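Local coordinates for protein endoglucanase (Uncultured bacterium, PDB 3X17) that probably cleaves internal beta-1,4-glucosidic bonds of cellulose, as a family 9 endoglucanase with an N-terminal Ig-like domain, at residues E355-D358 with Y359-R362. Residues are numbered along the deposited sequence; the frame is centred on the assembly and turned at random.
Sequences EYHD and YIAR
Ile-360 packs back against the preceding turn of its helix, over the carbonyls of Tyr-356 and His-357. Its CB lies 3.4 Å from His-357 O, and its CG1 lies 3.5 Å from Tyr-356 O. CG1 stands anti to its own carbonyl carbon, beside its backbone N (chi1 -57°), which turns it back over these two oxygens. CD1 extends the same branch to 4.1 Å from His-357 CA. With an alanine in place of Ile-360, CG1 and CD1 would be gone, and the Tyr-356 carbonyl would probably lose the apolar cover of that branch. The main chain closes the turn with two good alpha-helical i to i+4 hydrogen bonds, Ala-361 N to His-357 O at 2.8 Å and Arg-362 N to Asp-358 O at 2.9 Å. Tyr-356 O receives Ile-360 N more weakly, at 3.3 Å. All eight residues belong to helix 354-366, in the (alpha/alpha)6 barrel domain of this family 9 enzyme. Helix 337-351 covers Tyr-356, and Trp-308 meets the rings of Tyr-356 and Tyr-359 edge-to-face. The exposed side is looser. Arg-362 bends at chi3, yet its NH2 remains 6.4 Å from Asp-358 OD2, so the opposite charges do not touch.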
loop_
_atom_site.group_PDB
_atom_site.type_symbol
_atom_site.label_atom_id
_atom_site.label_comp_id
_atom_site.label_asym_id
_atom_site.label_seq_id
_atom_site.Cartn_x
_atom_site.Cartn_y
_atom_site.Cartn_z
ATOM N N GLU A 355 28.403 4.589 14.781
ATOM C CA GLU A 355 27.761 5.904 14.758
ATOM C C GLU A 355 26.248 5.792 14.610
ATOM O O GLU A 355 25.514 6.548 15.248
ATOM C CB GLU A 355 28.352 6.822 13.683
ATOM C CG GLU A 355 28.099 6.391 12.222
ATOM C CD GLU A 355 28.738 7.346 11.223
ATOM O OE1 GLU A 355 28.629 8.571 11.417
ATOM O OE2 GLU A 355 29.380 6.882 10.263
ATOM N N TYR A 356 25.787 4.836 13.795
ATOM C CA TYR A 356 24.360 4.614 13.585
ATOM C C TYR A 356 23.687 3.920 14.781
ATOM O O TYR A 356 22.615 4.334 15.223
ATOM C CB TYR A 356 24.099 3.851 12.268
ATOM C CG TYR A 356 24.791 4.480 11.082
ATOM C CD1 TYR A 356 24.553 5.810 10.747
ATOM C CD2 TYR A 356 25.812 3.819 10.424
ATOM C CE1 TYR A 356 25.218 6.416 9.710
ATOM C CE2 TYR A 356 26.517 4.441 9.392
ATOM C CZ TYR A 356 26.210 5.729 9.048
ATOM O OH TYR A 356 26.882 6.348 8.032
ATOM N N HIS A 357 24.335 2.898 15.340
ATOM C CA HIS A 357 23.763 2.213 16.521
ATOM C C HIS A 357 23.724 3.107 17.770
ATOM O O HIS A 357 22.781 3.038 18.555
ATOM C CB HIS A 357 24.459 0.877 16.817
ATOM C CG HIS A 357 23.755 0.065 17.856
ATOM N ND1 HIS A 357 22.832 -0.909 17.534
ATOM C CD2 HIS A 357 23.708 0.196 19.204
ATOM C CE1 HIS A 357 22.266 -1.359 18.638
ATOM N NE2 HIS A 357 22.785 -0.711 19.665
ATOM N N ASP A 358 24.723 3.977 17.914
ATOM C CA ASP A 358 24.715 5.000 18.963
ATOM C C ASP A 358 23.423 5.805 18.944
ATOM O O ASP A 358 22.813 6.050 19.996
ATOM C CB ASP A 358 25.920 5.955 18.837
ATOM C CG ASP A 358 27.245 5.307 19.266
ATOM O OD1 ASP A 358 27.227 4.213 19.855
ATOM O OD2 ASP A 358 28.325 5.860 18.946
ATOM N N TYR A 359 22.993 6.226 17.753
ATOM C CA TYR A 359 21.773 7.014 17.678
ATOM C C TYR A 359 20.618 6.182 18.210
ATOM O O TYR A 359 19.814 6.647 19.025
ATOM C CB TYR A 359 21.487 7.501 16.250
ATOM C CG TYR A 359 20.255 8.389 16.154
ATOM C CD1 TYR A 359 19.009 7.839 15.963
ATOM C CD2 TYR A 359 20.345 9.774 16.315
ATOM C CE1 TYR A 359 17.884 8.603 15.884
ATOM C CE2 TYR A 359 19.205 10.554 16.280
ATOM C CZ TYR A 359 17.982 9.952 16.030
ATOM O OH TYR A 359 16.825 10.686 15.951
ATOM N N ILE A 360 20.575 4.918 17.798
ATOM C CA ILE A 360 19.504 4.024 18.235
ATOM C C ILE A 360 19.498 3.871 19.767
ATOM O O ILE A 360 18.460 4.049 20.402
ATOM C CB ILE A 360 19.574 2.662 17.550
ATOM C CG1 ILE A 360 19.529 2.829 16.016
ATOM C CG2 ILE A 360 18.429 1.784 18.019
ATOM C CD1 ILE A 360 19.957 1.554 15.227
ATOM N N ALA A 361 20.671 3.622 20.344
ATOM C CA ALA A 361 20.792 3.399 21.798
ATOM C C ALA A 361 20.416 4.646 22.599
ATOM O O ALA A 361 19.721 4.556 23.605
ATOM C CB ALA A 361 22.223 2.917 22.167
ATOM N N ARG A 362 20.824 5.811 22.107
ATOM C CA ARG A 362 20.425 7.099 22.682
ATOM C C ARG A 362 18.903 7.246 22.708
ATOM O O ARG A 362 18.309 7.574 23.760
ATOM C CB ARG A 362 21.071 8.251 21.904
ATOM C CG ARG A 362 20.874 9.642 22.510
ATOM C CD ARG A 362 21.486 10.767 21.616
ATOM N NE ARG A 362 22.466 10.254 20.652
ATOM C CZ ARG A 362 22.611 10.696 19.396
ATOM N NH1 ARG A 362 21.850 11.689 18.935
ATOM N NH2 ARG A 362 23.524 10.145 18.596
#